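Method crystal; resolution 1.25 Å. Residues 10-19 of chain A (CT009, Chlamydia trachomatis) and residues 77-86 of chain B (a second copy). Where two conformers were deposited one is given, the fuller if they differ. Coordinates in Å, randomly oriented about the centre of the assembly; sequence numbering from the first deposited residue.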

# COMPACT_ATOMS: atom_id res chain seq x y z
N GLU A 10 -2.44 2.80 21.10
CA GLU A 10 -1.26 2.05 20.69
C GLU A 10 -0.58 2.71 19.49
O GLU A 10 0.65 2.77 19.44
CB GLU A 10 -1.57 0.62 20.30
CG GLU A 10 -1.78 -0.32 21.50
CD GLU A 10 -1.88 -1.76 21.09
OE1 GLU A 10 -1.90 -2.04 19.85
OE2 GLU A 10 -1.97 -2.62 21.99
N LEU A 11 -1.35 3.14 18.47
CA LEU A 11 -0.72 3.74 17.28
C LEU A 11 0.05 4.98 17.65
O LEU A 11 1.13 5.23 17.10
CB LEU A 11 -1.78 4.07 16.23
CG LEU A 11 -2.32 2.87 15.49
CD1 LEU A 11 -3.53 3.27 14.67
CD2 LEU A 11 -1.26 2.24 14.56
N LEU A 12 -0.46 5.80 18.57
CA LEU A 12 0.28 7.00 19.00
C LEU A 12 1.60 6.59 19.67
O LEU A 12 2.65 7.17 19.41
CB LEU A 12 -0.57 7.84 19.96
CG LEU A 12 -1.71 8.67 19.37
CD1 LEU A 12 -2.54 9.28 20.50
CD2 LEU A 12 -1.13 9.74 18.50
N HIS A 13 1.54 5.59 20.55
CA HIS A 13 2.72 5.14 21.25
C HIS A 13 3.76 4.57 20.27
O HIS A 13 4.94 4.89 20.34
CB HIS A 13 2.31 4.09 22.28
CG HIS A 13 3.47 3.53 23.04
ND1 HIS A 13 4.08 2.36 22.68
CD2 HIS A 13 4.14 3.99 24.12
CE1 HIS A 13 5.07 2.10 23.52
NE2 HIS A 13 5.14 3.09 24.38
N LEU A 14 3.29 3.75 19.34
CA LEU A 14 4.14 3.16 18.36
C LEU A 14 4.82 4.25 17.52
O LEU A 14 6.03 4.20 17.24
CB LEU A 14 3.29 2.23 17.49
CG LEU A 14 3.98 1.50 16.38
CD1 LEU A 14 5.15 0.70 16.92
CD2 LEU A 14 2.97 0.62 15.73
N GLY A 15 4.04 5.25 17.13
CA GLY A 15 4.60 6.34 16.33
C GLY A 15 5.70 7.07 17.07
O GLY A 15 6.70 7.47 16.48
N GLU A 16 5.51 7.23 18.38
CA GLU A 16 6.51 7.87 19.20
C GLU A 16 7.76 7.02 19.38
O GLU A 16 8.85 7.56 19.49
CB GLU A 16 5.89 8.22 20.55
CG GLU A 16 4.99 9.45 20.48
CD GLU A 16 5.75 10.70 20.06
OE1 GLU A 16 6.87 10.90 20.58
OE2 GLU A 16 5.23 11.48 19.22
N VAL A 17 7.61 5.70 19.38
CA VAL A 17 8.80 4.82 19.41
C VAL A 17 9.65 5.08 18.15
O VAL A 17 10.86 5.26 18.21
CB VAL A 17 8.42 3.33 19.49
CG1 VAL A 17 9.65 2.46 19.30
CG2 VAL A 17 7.77 3.01 20.83
N PHE A 18 9.00 5.09 16.98
CA PHE A 18 9.70 5.37 15.73
C PHE A 18 10.35 6.74 15.77
O PHE A 18 11.54 6.89 15.47
CB PHE A 18 8.75 5.25 14.53
CG PHE A 18 8.44 3.85 14.13
CD1 PHE A 18 9.35 3.11 13.42
CD2 PHE A 18 7.20 3.29 14.35
CE1 PHE A 18 9.04 1.84 13.00
CE2 PHE A 18 6.91 1.98 13.92
CZ PHE A 18 7.83 1.27 13.28
N ARG A 19 9.59 7.76 16.14
CA ARG A 19 10.11 9.12 16.13
C ARG A 19 11.30 9.24 17.08
O ARG A 19 12.32 9.86 16.75
CB ARG A 19 9.02 10.11 16.51
CG ARG A 19 9.45 11.58 16.49
CD ARG A 19 8.32 12.43 17.20
NE ARG A 19 7.23 12.88 16.35
CZ ARG A 19 6.01 12.35 16.21
NH1 ARG A 19 5.60 11.23 16.84
NH2 ARG A 19 5.17 12.97 15.39
N ARG B 77 8.86 -7.95 17.05
CA ARG B 77 8.69 -7.78 18.48
C ARG B 77 7.90 -6.50 18.77
O ARG B 77 7.00 -6.47 19.61
CB ARG B 77 10.05 -7.70 19.18
CG ARG B 77 9.92 -7.79 20.68
CD ARG B 77 10.97 -7.01 21.44
NE ARG B 77 10.54 -5.62 21.46
CZ ARG B 77 11.28 -4.57 21.12
NH1 ARG B 77 12.55 -4.73 20.76
NH2 ARG B 77 10.74 -3.35 21.16
N LEU B 78 8.25 -5.43 18.07
CA LEU B 78 7.62 -4.14 18.30
C LEU B 78 6.11 -4.24 18.05
O LEU B 78 5.30 -3.74 18.86
CB LEU B 78 8.30 -3.08 17.42
CG LEU B 78 7.74 -1.67 17.50
CD1 LEU B 78 7.85 -1.14 18.90
CD2 LEU B 78 8.48 -0.77 16.53
N LEU B 79 5.71 -4.88 16.95
CA LEU B 79 4.29 -4.97 16.68
C LEU B 79 3.61 -5.92 17.66
O LEU B 79 2.49 -5.66 18.06
CB LEU B 79 4.04 -5.32 15.19
CG LEU B 79 4.45 -4.21 14.20
CD1 LEU B 79 4.08 -4.56 12.77
CD2 LEU B 79 3.93 -2.81 14.61
N LYS B 80 4.29 -6.98 18.10
CA LYS B 80 3.73 -7.85 19.13
C LYS B 80 3.47 -7.13 20.46
O LYS B 80 2.58 -7.52 21.22
CB LYS B 80 4.59 -9.10 19.33
CG LYS B 80 4.43 -10.07 18.15
CD LYS B 80 5.49 -11.16 18.20
CE LYS B 80 5.31 -12.18 17.08
NZ LYS B 80 6.54 -13.05 16.93
N GLU B 81 4.23 -6.08 20.74
CA GLU B 81 4.00 -5.26 21.92
C GLU B 81 2.82 -4.30 21.76
O GLU B 81 2.48 -3.56 22.69
CB GLU B 81 5.26 -4.46 22.25
CG GLU B 81 6.41 -5.33 22.71
CD GLU B 81 7.73 -4.59 22.79
OE1 GLU B 81 7.80 -3.39 22.44
OE2 GLU B 81 8.72 -5.23 23.19
N HIS B 82 2.23 -4.29 20.56
CA HIS B 82 1.06 -3.49 20.25
C HIS B 82 -0.00 -4.45 19.73
O HIS B 82 -0.31 -4.46 18.54
CB HIS B 82 1.42 -2.37 19.25
CG HIS B 82 2.40 -1.40 19.82
ND1 HIS B 82 3.76 -1.65 19.88
CD2 HIS B 82 2.20 -0.22 20.46
CE1 HIS B 82 4.36 -0.64 20.49
NE2 HIS B 82 3.44 0.22 20.86
N PRO B 83 -0.58 -5.27 20.63
CA PRO B 83 -1.47 -6.34 20.14
C PRO B 83 -2.74 -5.86 19.48
O PRO B 83 -3.28 -6.58 18.61
CB PRO B 83 -1.80 -7.13 21.41
CG PRO B 83 -1.53 -6.16 22.54
CD PRO B 83 -0.32 -5.40 22.08
N TYR B 84 -3.25 -4.70 19.82
CA TYR B 84 -4.43 -4.18 19.13
C TYR B 84 -4.10 -3.79 17.69
O TYR B 84 -4.92 -4.05 16.79
CB TYR B 84 -5.10 -3.02 19.85
CG TYR B 84 -5.80 -3.46 21.16
CD1 TYR B 84 -5.10 -3.61 22.37
CD2 TYR B 84 -7.15 -3.72 21.17
CE1 TYR B 84 -5.76 -3.99 23.55
CE2 TYR B 84 -7.79 -4.11 22.33
CZ TYR B 84 -7.08 -4.26 23.50
OH TYR B 84 -7.75 -4.64 24.66
N VAL B 85 -2.95 -3.18 17.48
CA VAL B 85 -2.53 -2.84 16.11
C VAL B 85 -2.34 -4.13 15.36
O VAL B 85 -2.80 -4.21 14.19
CB VAL B 85 -1.24 -2.03 16.14
CG1 VAL B 85 -0.66 -1.84 14.71
CG2 VAL B 85 -1.45 -0.67 16.76
N LEU B 86 -1.59 -5.12 15.94
CA LEU B 86 -1.24 -6.49 15.38
C LEU B 86 -2.45 -7.30 14.94
O LEU B 86 -2.50 -7.81 13.82
CB LEU B 86 -0.39 -7.34 16.37
CG LEU B 86 0.23 -8.65 15.90
CD1 LEU B 86 0.76 -8.51 14.50
CD2 LEU B 86 1.32 -9.10 16.87

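The most unusual feature of this contact is a carboxylate from one copy set at the start of a helix in the other. Glu A10 reaches across with chi1 m and chi2 t, and its OE1 accepts a hydrogen bond from Val B85 N at 2.8 Å, with an N-H...O angle of 156°. A second, weak bond runs from Tyr B84 N to Glu A10 OE2, 3.3 Å long but nearly straight at 169°. These amides lie in the first turn of the helix that begins at Pro B83, where backbone N-H groups lack acceptors from a preceding turn, so an anionic side chain suits the place. Pro B83 has no hydrogen to offer; its CD packs 3.2 Å from Glu A10 OE2. The same oxygen lies 3.3 Å from Tyr B84 CD1, near the plane of the tyrosine ring, at its edge. Glu A10 has 112 Å² covered by the other stretch, the largest share of any residue here.

His B82, the N-cap residue, is the second anchor. Its ring is fixed from within its own chain: ND1 donates to Leu B78 O at 2.8 Å and 170°. NE2 is thereby left to meet His A13 ND1 at 2.9 Å, in a hydrogen bond whose angle of 161° fits either donor. The two imidazoles meet rim to rim, with centroids 5.1 Å apart and planes at 34°, an arrangement that brings nitrogen to nitrogen rather than face to face. One face of the His B82 ring is covered by Leu A14, whose CB stands 4.1 Å from the ring centroid and 19° off the normal, a CH-pi contact. Histidine thus serves this buried site with both its polar edge and its flat surface.

Beyond the imidazoles the contact is apolar. Leu A14 points toward the partner in a t,p conformation, placing CD1 3.6 Å from Leu B78 CG and CD2 3.7 Å from Leu B79 CD2. Leu B78, also t,p, is a shared platform: its CD1 lies 4.0 Å from Val A17 CG1 and its CD2 3.9 Å from Phe A18 CZ. Leu A11 starts away from the other stretch, yet its end returns, bringing CD2 to 3.7 Å from Val B85 CG2. Val B85 therefore combines a backbone amide bound to the carboxylate with a branched side chain packed against leucine.

Altogether 515 Å² is buried, both sides summed. Leu A12, Gly A15, Glu A16 and Arg A19 contribute nothing to it, consistent with a helix that presents one side to its partner.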